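Local atomic coordinates of myosin-2 (Saccharomyces cerevisiae, PDB entry 6IXO), a protein that carries organelles and other cargo along actin cables as a class V myosin motor, binding cargo receptors through its globular tail domain. Residues G69-S74 with K138-L143. Sequence-based numbering, arbitrary orientation.
Sequences GLTKQS and KEYVSL
A single methyl group, CG2 of T71, makes both of its residue's links to the facing helix, touching Y140 CD1 at 4.2 Å and L143 CD2 at 4.3 Å. It approaches the tyrosine ring obliquely; Y140's CB does not point at T71's helix, but a chi1 of -177° swings the ring nearer and brings CD1 to the methyl. One turn on, S74 OG stands 4.1 Å from L143 CD2, so one leucine methyl meets both residues. The serine hydroxyl is meanwhile turned back on its own helix, donating a short bond of 2.5 Å to T71 O, with the donor oxygen 27° off the carbonyl plane. Here the first turn of helix 71-90 meets an early turn of the long helix 134-180 in the all-helical cargo-binding tail domain, illustrating how helices can meet through a few small apolar contacts while a serine satisfies itself on its own backbone. G69, with its positive phi, is the C-prime residue of the Schellman motif ending helix 53-67, whose W66 touches S74 and L143 and packs edge-to-face with Y140. Replacing S74 by alanine removes the hydroxyl, which would probably cost T71 O that donor and open a small gap beside L143 CD2.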
ATOM      1  N   GLY A  69      24.653 -24.647 -13.429  1.00 57.89           N
ATOM      2  CA  GLY A  69      25.681 -23.641 -13.627  1.00 57.38           C
ATOM      3  C   GLY A  69      25.427 -22.719 -14.808  1.00 59.32           C
ATOM      4  O   GLY A  69      26.360 -22.174 -15.398  1.00 55.09           O
ATOM      5  N   LEU A  70      24.159 -22.520 -15.163  1.00 55.10           N
ATOM      6  CA  LEU A  70      23.838 -21.582 -16.234  1.00 60.00           C
ATOM      7  C   LEU A  70      23.715 -20.196 -15.621  1.00 73.65           C
ATOM      8  O   LEU A  70      22.646 -19.561 -15.656  1.00 67.37           O
ATOM      9  CB  LEU A  70      22.557 -21.985 -16.950  1.00 54.03           C
ATOM     10  CG  LEU A  70      22.604 -23.337 -17.671  1.00 56.97           C
ATOM     11  CD1 LEU A  70      21.212 -23.675 -18.170  1.00 56.56           C
ATOM     12  CD2 LEU A  70      23.584 -23.286 -18.828  1.00 58.49           C
ATOM     13  N   THR A  71      24.819 -19.741 -15.038  1.00 78.11           N
ATOM     14  CA  THR A  71      24.819 -18.510 -14.261  1.00 74.73           C
ATOM     15  C   THR A  71      24.582 -17.301 -15.180  1.00 74.11           C
ATOM     16  O   THR A  71      23.858 -16.383 -14.815  1.00 71.24           O
ATOM     17  CB  THR A  71      26.131 -18.387 -13.450  1.00 69.90           C
ATOM     18  OG1 THR A  71      27.225 -18.815 -14.261  1.00 67.32           O
ATOM     19  CG2 THR A  71      26.083 -19.318 -12.229  1.00 64.33           C
ATOM     20  N   LYS A  72      25.141 -17.328 -16.386  1.00 74.39           N
ATOM     21  CA  LYS A  72      24.883 -16.287 -17.383  1.00 74.62           C
ATOM     22  C   LYS A  72      23.430 -16.265 -17.857  1.00 71.20           C
ATOM     23  O   LYS A  72      22.861 -15.194 -18.063  1.00 76.01           O
ATOM     24  CB  LYS A  72      25.805 -16.477 -18.584  1.00 82.05           C
ATOM     25  CG  LYS A  72      25.507 -15.603 -19.797  1.00 86.23           C
ATOM     26  CD  LYS A  72      26.502 -15.919 -20.928  1.00 93.08           C
ATOM     27  CE  LYS A  72      26.405 -14.930 -22.084  1.00 96.72           C
ATOM     28  NZ  LYS A  72      27.510 -15.117 -23.072  1.00100.80           N
ATOM     29  N   GLN A  73      22.833 -17.442 -18.049  1.00 63.26           N
ATOM     30  CA  GLN A  73      21.432 -17.512 -18.449  1.00 56.39           C
ATOM     31  C   GLN A  73      20.563 -16.937 -17.327  1.00 54.27           C
ATOM     32  O   GLN A  73      19.551 -16.298 -17.599  1.00 50.43           O
ATOM     33  CB  GLN A  73      20.982 -18.942 -18.770  1.00 57.93           C
ATOM     34  CG  GLN A  73      21.454 -19.500 -20.121  1.00 58.81           C
ATOM     35  CD  GLN A  73      22.928 -19.864 -20.157  1.00 64.62           C
ATOM     36  OE1 GLN A  73      23.621 -19.880 -19.126  1.00 66.33           O
ATOM     37  NE2 GLN A  73      23.415 -20.175 -21.357  1.00 62.89           N
ATOM     38  N   SER A  74      20.957 -17.176 -16.074  1.00 51.10           N
ATOM     39  CA  SER A  74      20.155 -16.712 -14.945  1.00 49.38           C
ATOM     40  C   SER A  74      20.209 -15.197 -14.856  1.00 50.81           C
ATOM     41  O   SER A  74      19.206 -14.543 -14.547  1.00 47.50           O
ATOM     42  CB  SER A  74      20.632 -17.338 -13.636  1.00 52.08           C
ATOM     43  OG  SER A  74      21.928 -16.877 -13.293  1.00 51.26           O
ATOM     44  N   LYS A 138      33.045 -17.863  -5.809  1.00 69.39           N
ATOM     45  CA  LYS A 138      33.158 -16.444  -5.438  1.00 67.34           C
ATOM     46  C   LYS A 138      32.265 -15.525  -6.274  1.00 65.61           C
ATOM     47  O   LYS A 138      31.530 -14.673  -5.740  1.00 58.88           O
ATOM     48  CB  LYS A 138      34.612 -16.009  -5.582  1.00 71.05           C
ATOM     49  CG  LYS A 138      34.965 -14.623  -5.100  1.00 73.09           C
ATOM     50  CD  LYS A 138      36.501 -14.461  -5.188  1.00 80.09           C
ATOM     51  CE  LYS A 138      36.945 -13.075  -4.745  1.00 84.71           C
ATOM     52  NZ  LYS A 138      35.962 -12.050  -5.214  1.00 83.93           N
ATOM     53  N   GLU A 139      32.334 -15.715  -7.587  1.00 67.90           N
ATOM     54  CA  GLU A 139      31.520 -14.967  -8.529  1.00 69.88           C
ATOM     55  C   GLU A 139      30.050 -15.314  -8.314  1.00 69.62           C
ATOM     56  O   GLU A 139      29.157 -14.477  -8.486  1.00 62.41           O
ATOM     57  CB  GLU A 139      31.946 -15.275  -9.966  1.00 68.47           C
ATOM     58  N   TYR A 140      29.805 -16.564  -7.935  1.00 69.72           N
ATOM     59  CA  TYR A 140      28.451 -17.020  -7.669  1.00 59.16           C
ATOM     60  C   TYR A 140      27.839 -16.352  -6.432  1.00 54.03           C
ATOM     61  O   TYR A 140      26.704 -15.855  -6.468  1.00 51.54           O
ATOM     62  CB  TYR A 140      28.439 -18.533  -7.497  1.00 59.70           C
ATOM     63  CG  TYR A 140      27.063 -19.077  -7.300  1.00 60.56           C
ATOM     64  CD1 TYR A 140      26.016 -18.666  -8.112  1.00 64.62           C
ATOM     65  CD2 TYR A 140      26.799 -20.001  -6.308  1.00 64.94           C
ATOM     66  CE1 TYR A 140      24.740 -19.163  -7.936  1.00 64.17           C
ATOM     67  CE2 TYR A 140      25.536 -20.511  -6.131  1.00 66.80           C
ATOM     68  CZ  TYR A 140      24.509 -20.087  -6.942  1.00 67.10           C
ATOM     69  OH  TYR A 140      23.244 -20.588  -6.763  1.00 69.60           O
ATOM     70  N   VAL A 141      28.581 -16.369  -5.330  1.00 50.50           N
ATOM     71  CA  VAL A 141      28.114 -15.729  -4.104  1.00 50.91           C
ATOM     72  C   VAL A 141      27.837 -14.259  -4.381  1.00 47.32           C
ATOM     73  O   VAL A 141      26.856 -13.674  -3.880  1.00 43.74           O
ATOM     74  CB  VAL A 141      29.159 -15.875  -2.976  1.00 49.91           C
ATOM     75  CG1 VAL A 141      28.715 -15.111  -1.708  1.00 47.37           C
ATOM     76  CG2 VAL A 141      29.326 -17.312  -2.654  1.00 52.92           C
ATOM     77  N   SER A 142      28.696 -13.670  -5.203  1.00 49.47           N
ATOM     78  CA  SER A 142      28.615 -12.256  -5.550  1.00 55.31           C
ATOM     79  C   SER A 142      27.356 -11.964  -6.373  1.00 53.23           C
ATOM     80  O   SER A 142      26.671 -10.963  -6.163  1.00 45.80           O
ATOM     81  CB  SER A 142      29.889 -11.844  -6.301  1.00 63.46           C
ATOM     82  OG  SER A 142      29.870 -10.451  -6.564  1.00 72.71           O
ATOM     83  N   LEU A 143      27.042 -12.871  -7.293  1.00 54.90           N
ATOM     84  CA  LEU A 143      25.818 -12.785  -8.084  1.00 52.11           C
ATOM     85  C   LEU A 143      24.549 -12.864  -7.235  1.00 45.57           C
ATOM     86  O   LEU A 143      23.611 -12.088  -7.422  1.00 45.79           O
ATOM     87  CB  LEU A 143      25.805 -13.913  -9.129  1.00 59.70           C
ATOM     88  CG  LEU A 143      24.475 -14.287  -9.803  1.00 68.11           C
ATOM     89  CD1 LEU A 143      24.087 -13.288 -10.866  1.00 69.02           C
ATOM     90  CD2 LEU A 143      24.541 -15.686 -10.402  1.00 78.23           C
TER